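Local coordinates for carbohydrate deacetylase Agd3 (Neosartorya fumigata, PDB 6NWZ), which probably removes N-acetyl groups from the exopolysaccharide galactosaminogalactan, binds zinc and is required for biofilm formation, at residues 348-353 with 400-405; 389-394 with 404-409; 394-399 with 434-439. One frame throughout, in Å; residues are numbered along the deposited sequence.

Interaction 1 of 3, residues 348-353 with 400-405; sequences TDLWPS and YADVFK. With NAG (2-acetamido-2-deoxy-beta-D-glucopyranose), chain B.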
loop_
_atom_site.group_PDB
_atom_site.type_symbol
_atom_site.label_atom_id
_atom_site.label_comp_id
_atom_site.label_asym_id
_atom_site.label_seq_id
_atom_site.Cartn_x
_atom_site.Cartn_y
_atom_site.Cartn_z
ATOM N N THR A 348 21.819 30.486 -6.681
ATOM C CA THR A 348 22.654 30.845 -7.821
ATOM C C THR A 348 22.487 29.812 -8.926
ATOM O O THR A 348 22.464 28.607 -8.660
ATOM C CB THR A 348 24.133 30.947 -7.428
ATOM O OG1 THR A 348 24.266 31.819 -6.300
ATOM C CG2 THR A 348 24.958 31.495 -8.583
ATOM N N ASP A 349 22.374 30.288 -10.164
ATOM C CA ASP A 349 22.208 29.388 -11.296
ATOM C C ASP A 349 23.454 28.527 -11.484
ATOM O O ASP A 349 24.585 29.006 -11.358
ATOM C CB ASP A 349 21.923 30.183 -12.573
ATOM C CG ASP A 349 20.657 31.021 -12.476
ATOM O OD1 ASP A 349 19.741 30.636 -11.721
ATOM O OD2 ASP A 349 20.572 32.065 -13.159
ATOM N N LEU A 350 23.241 27.241 -11.775
ATOM C CA LEU A 350 24.333 26.345 -12.131
ATOM C C LEU A 350 24.379 26.004 -13.611
ATOM O O LEU A 350 25.439 25.598 -14.101
ATOM C CB LEU A 350 24.242 25.036 -11.330
ATOM C CG LEU A 350 24.325 25.137 -9.807
ATOM C CD1 LEU A 350 24.514 23.757 -9.205
ATOM C CD2 LEU A 350 25.447 26.066 -9.380
ATOM N N TRP A 351 23.274 26.166 -14.330
ATOM C CA TRP A 351 23.228 25.777 -15.730
ATOM C C TRP A 351 24.166 26.649 -16.563
ATOM O O TRP A 351 24.325 27.841 -16.277
ATOM C CB TRP A 351 21.801 25.888 -16.268
ATOM C CG TRP A 351 20.982 24.647 -16.066
ATOM C CD1 TRP A 351 20.695 24.036 -14.881
ATOM C CD2 TRP A 351 20.338 23.870 -17.083
ATOM N NE1 TRP A 351 19.921 22.924 -15.097
ATOM C CE2 TRP A 351 19.685 22.802 -16.441
ATOM C CE3 TRP A 351 20.253 23.974 -18.474
ATOM C CZ2 TRP A 351 18.956 21.843 -17.143
ATOM C CZ3 TRP A 351 19.530 23.024 -19.168
ATOM C CH2 TRP A 351 18.891 21.971 -18.503
ATOM N N PRO A 352 24.812 26.083 -17.584
ATOM C CA PRO A 352 25.572 26.916 -18.519
ATOM C C PRO A 352 24.663 27.934 -19.183
ATOM O O PRO A 352 23.505 27.651 -19.501
ATOM C CB PRO A 352 26.123 25.907 -19.533
ATOM C CG PRO A 352 26.144 24.612 -18.802
ATOM C CD PRO A 352 24.953 24.650 -17.883
ATOM N N SER A 353 25.199 29.136 -19.383
ATOM C CA SER A 353 24.413 30.210 -19.969
ATOM C C SER A 353 24.118 29.984 -21.445
ATOM O O SER A 353 23.136 30.535 -21.955
ATOM C CB SER A 353 25.142 31.539 -19.777
ATOM O OG SER A 353 26.494 31.427 -20.183
ATOM N N TYR A 400 14.880 29.188 -9.491
ATOM C CA TYR A 400 13.778 28.957 -10.416
ATOM C C TYR A 400 14.294 28.697 -11.827
ATOM O O TYR A 400 13.807 27.793 -12.516
ATOM C CB TYR A 400 12.819 30.150 -10.402
ATOM C CG TYR A 400 11.668 30.038 -11.384
ATOM C CD1 TYR A 400 11.830 30.384 -12.720
ATOM C CD2 TYR A 400 10.420 29.593 -10.974
ATOM C CE1 TYR A 400 10.792 30.281 -13.617
ATOM C CE2 TYR A 400 9.369 29.493 -11.869
ATOM C CZ TYR A 400 9.564 29.840 -13.191
ATOM O OH TYR A 400 8.537 29.748 -14.100
ATOM N N ALA A 401 15.280 29.480 -12.273
ATOM C CA ALA A 401 15.796 29.329 -13.631
ATOM C C ALA A 401 16.402 27.949 -13.849
ATOM O O ALA A 401 16.229 27.351 -14.918
ATOM C CB ALA A 401 16.829 30.416 -13.925
ATOM N N ASP A 402 17.126 27.428 -12.854
ATOM C CA ASP A 402 17.702 26.094 -12.984
ATOM C C ASP A 402 16.607 25.039 -13.064
ATOM O O ASP A 402 16.607 24.192 -13.968
ATOM C CB ASP A 402 18.644 25.800 -11.811
ATOM C CG ASP A 402 20.018 26.434 -11.978
ATOM O OD1 ASP A 402 20.282 27.050 -13.035
ATOM O OD2 ASP A 402 20.841 26.310 -11.044
ATOM N N VAL A 403 15.655 25.082 -12.131
ATOM C CA VAL A 403 14.638 24.040 -12.081
ATOM C C VAL A 403 13.709 24.128 -13.283
ATOM O O VAL A 403 13.243 23.099 -13.787
ATOM C CB VAL A 403 13.865 24.119 -10.752
ATOM C CG1 VAL A 403 12.879 22.971 -10.653
ATOM C CG2 VAL A 403 14.836 24.089 -9.581
ATOM N N PHE A 404 13.434 25.342 -13.770
ATOM C CA PHE A 404 12.589 25.488 -14.953
ATOM C C PHE A 404 13.186 24.755 -16.145
ATOM O O PHE A 404 12.466 24.097 -16.905
ATOM C CB PHE A 404 12.390 26.967 -15.286
ATOM C CG PHE A 404 11.355 27.216 -16.353
ATOM C CD1 PHE A 404 11.670 27.079 -17.698
ATOM C CD2 PHE A 404 10.067 27.589 -16.011
ATOM C CE1 PHE A 404 10.720 27.304 -18.675
ATOM C CE2 PHE A 404 9.115 27.816 -16.985
ATOM C CZ PHE A 404 9.441 27.674 -18.318
ATOM N N LYS A 405 14.502 24.862 -16.327
ATOM C CA LYS A 405 15.163 24.122 -17.392
ATOM C C LYS A 405 15.273 22.636 -17.067
ATOM O O LYS A 405 15.235 21.804 -17.980
ATOM C CB LYS A 405 16.542 24.726 -17.667
ATOM C CG LYS A 405 16.473 26.148 -18.213
ATOM C CD LYS A 405 17.816 26.636 -18.729
ATOM C CE LYS A 405 18.739 27.049 -17.594
ATOM N NZ LYS A 405 18.253 28.248 -16.854
HETATM C C1 NAG B . 22.327 28.082 -0.771
HETATM C C2 NAG B . 23.540 27.780 0.119
HETATM C C3 NAG B . 24.230 29.074 0.545
HETATM C C4 NAG B . 24.566 29.925 -0.670
HETATM C C5 NAG B . 23.297 30.176 -1.476
HETATM C C6 NAG B . 23.536 30.964 -2.743
HETATM C C7 NAG B . 23.204 25.671 1.331
HETATM C C8 NAG B . 22.760 25.038 2.615
HETATM N N2 NAG B . 23.147 27.006 1.285
HETATM O O3 NAG B . 25.414 28.760 1.270
HETATM O O4 NAG B . 25.120 31.168 -0.253
HETATM O O5 NAG B . 22.725 28.919 -1.869
HETATM O O6 NAG B . 24.608 30.423 -3.499
HETATM O O7 NAG B . 23.598 25.005 0.377
#

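Interaction 2 of 3, residues 389-394 with 404-409; sequences TFTHEE and FKEISF. With ZN (zinc ion), chain L.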
loop_
_atom_site.group_PDB
_atom_site.type_symbol
_atom_site.label_atom_id
_atom_site.label_comp_id
_atom_site.label_asym_id
_atom_site.label_seq_id
_atom_site.Cartn_x
_atom_site.Cartn_y
_atom_site.Cartn_z
ATOM N N THR A 389 13.709 14.690 -14.143
ATOM C CA THR A 389 14.466 15.903 -14.472
ATOM C C THR A 389 15.574 15.637 -15.485
ATOM O O THR A 389 15.980 14.488 -15.698
ATOM C CB THR A 389 15.057 16.576 -13.229
ATOM O OG1 THR A 389 16.108 15.768 -12.683
ATOM C CG2 THR A 389 13.978 16.799 -12.187
ATOM N N PHE A 390 16.069 16.700 -16.120
ATOM C CA PHE A 390 16.987 16.531 -17.241
ATOM C C PHE A 390 18.376 16.124 -16.759
ATOM O O PHE A 390 18.895 15.072 -17.145
ATOM C CB PHE A 390 17.041 17.818 -18.070
ATOM C CG PHE A 390 17.776 17.673 -19.376
ATOM C CD1 PHE A 390 17.311 16.818 -20.361
ATOM C CD2 PHE A 390 18.924 18.407 -19.624
ATOM C CE1 PHE A 390 17.987 16.689 -21.565
ATOM C CE2 PHE A 390 19.603 18.283 -20.825
ATOM C CZ PHE A 390 19.135 17.424 -21.794
ATOM N N THR A 391 18.986 16.933 -15.893
ATOM C CA THR A 391 20.366 16.721 -15.476
ATOM C C THR A 391 20.489 16.099 -14.093
ATOM O O THR A 391 21.613 15.871 -13.633
ATOM C CB THR A 391 21.136 18.046 -15.502
ATOM O OG1 THR A 391 20.818 18.813 -14.334
ATOM C CG2 THR A 391 20.751 18.845 -16.725
ATOM N N HIS A 392 19.368 15.827 -13.423
ATOM C CA HIS A 392 19.356 15.291 -12.060
ATOM C C HIS A 392 19.943 16.283 -11.056
ATOM O O HIS A 392 20.501 15.887 -10.030
ATOM C CB HIS A 392 20.083 13.945 -11.979
ATOM C CG HIS A 392 19.806 13.186 -10.722
ATOM N ND1 HIS A 392 20.312 13.568 -9.498
ATOM C CD2 HIS A 392 19.072 12.070 -10.497
ATOM C CE1 HIS A 392 19.902 12.720 -8.572
ATOM N NE2 HIS A 392 19.149 11.802 -9.152
ATOM N N GLU A 393 19.810 17.578 -11.339
ATOM C CA GLU A 393 20.290 18.602 -10.418
ATOM C C GLU A 393 19.458 18.599 -9.142
ATOM O O GLU A 393 18.223 18.601 -9.193
ATOM C CB GLU A 393 20.235 19.984 -11.070
ATOM C CG GLU A 393 20.652 21.126 -10.143
ATOM C CD GLU A 393 20.490 22.495 -10.783
ATOM O OE1 GLU A 393 19.933 22.568 -11.898
ATOM O OE2 GLU A 393 20.920 23.499 -10.173
ATOM N N GLU A 394 20.140 18.590 -8.001
ATOM C CA GLU A 394 19.465 18.699 -6.715
ATOM C C GLU A 394 18.876 20.094 -6.560
ATOM O O GLU A 394 19.525 21.099 -6.867
ATOM C CB GLU A 394 20.445 18.402 -5.582
ATOM C CG GLU A 394 21.517 17.387 -5.961
ATOM C CD GLU A 394 21.324 16.041 -5.292
ATOM O OE1 GLU A 394 21.088 16.020 -4.067
ATOM O OE2 GLU A 394 21.411 15.007 -5.991
ATOM N N PHE A 404 13.434 25.342 -13.770
ATOM C CA PHE A 404 12.589 25.488 -14.953
ATOM C C PHE A 404 13.186 24.755 -16.145
ATOM O O PHE A 404 12.466 24.097 -16.905
ATOM C CB PHE A 404 12.390 26.967 -15.286
ATOM C CG PHE A 404 11.355 27.216 -16.353
ATOM C CD1 PHE A 404 11.670 27.079 -17.698
ATOM C CD2 PHE A 404 10.067 27.589 -16.011
ATOM C CE1 PHE A 404 10.720 27.304 -18.675
ATOM C CE2 PHE A 404 9.115 27.816 -16.985
ATOM C CZ PHE A 404 9.441 27.674 -18.318
ATOM N N LYS A 405 14.502 24.862 -16.327
ATOM C CA LYS A 405 15.163 24.122 -17.392
ATOM C C LYS A 405 15.273 22.636 -17.067
ATOM O O LYS A 405 15.235 21.804 -17.980
ATOM C CB LYS A 405 16.542 24.726 -17.667
ATOM C CG LYS A 405 16.473 26.148 -18.213
ATOM C CD LYS A 405 17.816 26.636 -18.729
ATOM C CE LYS A 405 18.739 27.049 -17.594
ATOM N NZ LYS A 405 18.253 28.248 -16.854
ATOM N N GLU A 406 15.389 22.283 -15.783
ATOM C CA GLU A 406 15.417 20.872 -15.405
ATOM C C GLU A 406 14.162 20.146 -15.872
ATOM O O GLU A 406 14.225 18.980 -16.281
ATOM C CB GLU A 406 15.576 20.736 -13.890
ATOM C CG GLU A 406 16.968 21.040 -13.373
ATOM C CD GLU A 406 17.979 19.991 -13.778
ATOM O OE1 GLU A 406 19.094 20.371 -14.198
ATOM O OE2 GLU A 406 17.655 18.787 -13.680
ATOM N N ILE A 407 13.016 20.816 -15.820
ATOM C CA ILE A 407 11.747 20.217 -16.230
ATOM C C ILE A 407 11.536 20.337 -17.735
ATOM O O ILE A 407 11.271 19.345 -18.418
ATOM C CB ILE A 407 10.581 20.863 -15.451
ATOM C CG1 ILE A 407 10.790 20.716 -13.944
ATOM C CG2 ILE A 407 9.252 20.253 -15.871
ATOM C CD1 ILE A 407 10.869 19.279 -13.482
ATOM N N SER A 408 11.659 21.552 -18.273
ATOM C CA SER A 408 11.307 21.783 -19.672
ATOM C C SER A 408 12.232 21.033 -20.624
ATOM O O SER A 408 11.775 20.497 -21.642
ATOM C CB SER A 408 11.326 23.281 -19.965
ATOM O OG SER A 408 12.468 23.890 -19.390
ATOM N N PHE A 409 13.533 20.992 -20.327
ATOM C CA PHE A 409 14.456 20.277 -21.203
ATOM C C PHE A 409 14.115 18.796 -21.263
ATOM O O PHE A 409 14.100 18.194 -22.342
ATOM C CB PHE A 409 15.897 20.469 -20.732
ATOM C CG PHE A 409 16.557 21.708 -21.267
ATOM C CD1 PHE A 409 16.013 22.961 -21.034
ATOM C CD2 PHE A 409 17.742 21.621 -21.984
ATOM C CE1 PHE A 409 16.630 24.100 -21.518
ATOM C CE2 PHE A 409 18.365 22.759 -22.471
ATOM C CZ PHE A 409 17.808 23.998 -22.236
HETATM ZN ZN ZN L . 17.623 9.966 -8.975
#

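Interaction 3 of 3, residues 394-399 with 434-439; sequences EQNNAT and AITGLH. With NAG (2-acetamido-2-deoxy-beta-D-glucopyranose), chain B.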
loop_
_atom_site.group_PDB
_atom_site.type_symbol
_atom_site.label_atom_id
_atom_site.label_comp_id
_atom_site.label_asym_id
_atom_site.label_seq_id
_atom_site.Cartn_x
_atom_site.Cartn_y
_atom_site.Cartn_z
ATOM N N GLU A 394 20.140 18.590 -8.001
ATOM C CA GLU A 394 19.465 18.699 -6.715
ATOM C C GLU A 394 18.876 20.094 -6.560
ATOM O O GLU A 394 19.525 21.099 -6.867
ATOM C CB GLU A 394 20.445 18.402 -5.582
ATOM C CG GLU A 394 21.517 17.387 -5.961
ATOM C CD GLU A 394 21.324 16.041 -5.292
ATOM O OE1 GLU A 394 21.088 16.020 -4.067
ATOM O OE2 GLU A 394 21.411 15.007 -5.991
ATOM N N GLN A 395 17.636 20.157 -6.078
ATOM C CA GLN A 395 16.859 21.387 -6.122
ATOM C C GLN A 395 16.558 21.964 -4.745
ATOM O O GLN A 395 15.755 22.898 -4.645
ATOM C CB GLN A 395 15.557 21.145 -6.884
ATOM C CG GLN A 395 15.765 20.505 -8.241
ATOM C CD GLN A 395 14.464 20.212 -8.947
ATOM O OE1 GLN A 395 13.392 20.579 -8.469
ATOM N NE2 GLN A 395 14.548 19.543 -10.093
ATOM N N ASN A 396 17.181 21.442 -3.685
ATOM C CA ASN A 396 16.913 21.963 -2.347
ATOM C C ASN A 396 17.287 23.435 -2.223
ATOM O O ASN A 396 16.640 24.179 -1.477
ATOM C CB ASN A 396 17.665 21.144 -1.299
ATOM C CG ASN A 396 16.942 19.869 -0.930
ATOM O OD1 ASN A 396 15.908 19.546 -1.509
ATOM N ND2 ASN A 396 17.482 19.136 0.037
ATOM N N ASN A 397 18.326 23.869 -2.946
ATOM C CA ASN A 397 18.827 25.239 -2.887
ATOM C C ASN A 397 18.974 25.835 -4.284
ATOM O O ASN A 397 19.642 26.860 -4.451
ATOM C CB ASN A 397 20.165 25.282 -2.140
ATOM C CG ASN A 397 20.536 26.678 -1.649
ATOM O OD1 ASN A 397 19.709 27.588 -1.610
ATOM N ND2 ASN A 397 21.797 26.840 -1.263
ATOM N N ALA A 398 18.366 25.211 -5.290
ATOM C CA ALA A 398 18.490 25.669 -6.663
ATOM C C ALA A 398 17.567 26.857 -6.922
ATOM O O ALA A 398 16.680 27.182 -6.128
ATOM C CB ALA A 398 18.180 24.534 -7.638
ATOM N N THR A 399 17.787 27.508 -8.059
ATOM C CA THR A 399 17.006 28.666 -8.461
ATOM C C THR A 399 15.809 28.247 -9.306
ATOM O O THR A 399 15.721 27.118 -9.793
ATOM C CB THR A 399 17.870 29.641 -9.253
ATOM O OG1 THR A 399 18.408 28.965 -10.395
ATOM C CG2 THR A 399 19.005 30.159 -8.399
ATOM N N ALA A 434 16.461 12.734 -6.389
ATOM C CA ALA A 434 16.839 12.417 -5.011
ATOM C C ALA A 434 15.838 12.985 -4.010
ATOM O O ALA A 434 16.194 13.284 -2.867
ATOM C CB ALA A 434 18.251 12.914 -4.686
ATOM N N ILE A 435 14.581 13.131 -4.443
ATOM C CA ILE A 435 13.505 13.715 -3.646
ATOM C C ILE A 435 13.966 15.048 -3.065
ATOM O O ILE A 435 13.961 15.242 -1.843
ATOM C CB ILE A 435 13.039 12.742 -2.544
ATOM C CG1 ILE A 435 12.892 11.337 -3.118
ATOM C CG2 ILE A 435 11.688 13.165 -1.981
ATOM C CD1 ILE A 435 11.873 11.247 -4.235
ATOM N N THR A 436 14.376 15.972 -3.934
ATOM C CA THR A 436 14.865 17.279 -3.518
ATOM C C THR A 436 14.001 18.382 -4.120
ATOM O O THR A 436 13.287 18.180 -5.106
ATOM C CB THR A 436 16.342 17.491 -3.912
ATOM O OG1 THR A 436 16.482 17.488 -5.340
ATOM C CG2 THR A 436 17.217 16.399 -3.319
ATOM N N GLY A 437 14.069 19.560 -3.503
ATOM C CA GLY A 437 13.271 20.690 -3.922
ATOM C C GLY A 437 11.862 20.719 -3.374
ATOM O O GLY A 437 11.126 21.674 -3.655
ATOM N N LEU A 438 11.462 19.712 -2.597
ATOM C CA LEU A 438 10.115 19.676 -2.040
ATOM C C LEU A 438 9.882 20.743 -0.979
ATOM O O LEU A 438 8.735 20.935 -0.564
ATOM C CB LEU A 438 9.822 18.289 -1.464
ATOM C CG LEU A 438 9.512 17.181 -2.482
ATOM C CD1 LEU A 438 10.769 16.625 -3.143
ATOM C CD2 LEU A 438 8.720 16.068 -1.833
ATOM N N HIS A 439 10.930 21.435 -0.526
ATOM C CA HIS A 439 10.780 22.582 0.362
ATOM C C HIS A 439 11.272 23.867 -0.289
ATOM O O HIS A 439 11.313 24.914 0.368
ATOM C CB HIS A 439 11.510 22.341 1.689
ATOM C CG HIS A 439 10.992 21.163 2.458
ATOM N ND1 HIS A 439 9.733 21.134 3.021
ATOM C CD2 HIS A 439 11.564 19.974 2.759
ATOM C CE1 HIS A 439 9.554 19.978 3.635
ATOM N NE2 HIS A 439 10.649 19.256 3.490
HETATM C C1 NAG B . 22.327 28.082 -0.771
HETATM C C2 NAG B . 23.540 27.780 0.119
HETATM C C3 NAG B . 24.230 29.074 0.545
HETATM C C4 NAG B . 24.566 29.925 -0.670
HETATM C C5 NAG B . 23.297 30.176 -1.476
HETATM C C6 NAG B . 23.536 30.964 -2.743
HETATM C C7 NAG B . 23.204 25.671 1.331
HETATM C C8 NAG B . 22.760 25.038 2.615
HETATM N N2 NAG B . 23.147 27.006 1.285
HETATM O O3 NAG B . 25.414 28.760 1.270
HETATM O O4 NAG B . 25.120 31.168 -0.253
HETATM O O5 NAG B . 22.725 28.919 -1.869
HETATM O O6 NAG B . 24.608 30.423 -3.499
HETATM O O7 NAG B . 23.598 25.005 0.377
#

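Interaction 1 of 3, residues 348-353 with 400-405
In Asp402 a chi1 of -80°, with CG anti to the carbonyl carbon, brings the carboxylate off the helix and against the backbone of Asp349 to Trp351, while bends at chi3 and chi4 fold the Lys405 chain along the Trp351 ring. Leu350 N donates to Asp402 OD2 over 2.7 Å, using the syn lone pair of that oxygen. Trp351 N adds a weak bond of 3.4 Å to Asp402 OD1, so one carboxylate spans two successive amides of an irregular loop, firmly at the first. Lys405 CB lies over one face of the indole, in a CH-pi contact 3.6 Å from the centroid of the six-membered ring of Trp351. The tip of the same side chain turns back to its own helix, Lys405 NZ bonding to Ala401 O at 2.9 Å from above the carbonyl plane. Trp351 NE1 is held by Glu406, and Asp349 OD1 by the hydroxyl of Thr399. At the outer end Thr348 OG1 hydrogen-bonds O6 of the protein-linked NAG. Two acids meet here, Asp349 OD1 lying 3.9 Å from Asp402 OD1. Their proximity may raise the proton affinity of one of them, an effect the amide of Leu350, helped weakly by that of Trp351, would partly offset at Asp402.

Interaction 2 of 3, residues 389-394 with 404-409
Phe390 and Glu406 mark the closest approach of the two backbones, their CA atoms 5.0 Å apart, where Phe390 N donates to Glu406 O at 2.9 Å. Two residues on, His392 takes a left-handed conformation (phi 65°), and the loop curls round the end of Glu406. That side chain, bent at chi2 (-70°), carries its carboxylate into the curl. Thr391 N meets Glu406 OE2 on the syn side at 3.2 Å, tilted out of the carboxylate plane, and Glu393 N adds a weak bond to the same oxygen. The Thr391 hydroxyl, hydrogen-bonded to Tyr330 OH, also faces Glu406 OE1, but the modelled separation there is too short to trust. Beside this polar network, Phe409 CB lies over one face of the Phe390 ring, 3.9 Å from its centroid. His392 points away from the helix, its NE2 binding zinc at 2.4 Å with His388 and Asp256, an Asp-His-His set as in metal-dependent polysaccharide deacetylases. The metal-bearing loop, which follows strand 384-387, is thus fastened to helix 400-417; Asn307 of helix 306-313 touches Phe390 and Thr391, and Ile407 packs on Trp447 of helix 441-449.

Interaction 3 of 3, residues 394-399 with 434-439
Thr436 pushes its side chain into the bend of the loop at Glu394, Gln395 and Asn396, and each of its atoms finds something there. Its CB lies 3.2 Å from Asn396 OD1, the Asn396 and Thr436 side chains crossing at about a right angle. From CB, the branch OG1 sits between the backbone N and the carbonyl carbon (chi1 64°), which turns it to face the other loop: Gln395 N donates to Thr436 OG1 over 3.0 Å in a nearly straight bond, 165° at the hydrogen. Glu394 CA flanks the same hydroxyl, 3.5 Å from Thr436 OG1. Since that oxygen accepts from the amide, its own proton can go to Pro433 O, with which it is also hydrogen-bonded. The methyl branch, Thr436 CG2, has Asn396 OD1 at 3.9 Å and Glu394 OE1 at 4.0 Å.

Asn396 returns the bond in the opposite sense: Gly437 N donates to Asn396 OD1 at 2.7 Å, in the carbonyl plane. Asn396 ND2 is hydrogen-bonded to Thr336 OG1. Gly437 CA rests 3.4 Å from Gln395 O, as a CA-H...O contact, with Gln395 CB close alongside.

Further along, Asn397 ND2 carries the covalently linked NAG; at the end Thr399 is the N-cap of helix 400-417. Glu394, with Asp335, binds a zinc ion. Two loops are therefore joined by a reciprocal pair of bonds, each between a backbone N-H and a side-chain oxygen, and these fall on Gln395 and Asn396, directly after the zinc ligand Glu394 and directly before the glycan-bearing Asn397.

How the interactions relate
All three contacts fall within the deacetylase domain, their centres 9 to 12 Å apart on one side of the chain's centre. Helix 400-417 serves both interaction 1 and interaction 2, which share Phe404 and Lys405; the loop leading into it supplies residues 389-394 and 394-399, so interactions 2 and 3 meet at Glu394. Along the chain 348-353 comes first, then 389-399, the helix, and finally 434-439. Val403, on the helix of interaction 1, packs on Gln395 and Ala398 of interaction 3, and both contacts touch the same NAG. Helix 400-417 and loop 434-439 both pack on the loop that carries His392 and Glu394, so zinc ligands and glycan site belong to one connected region.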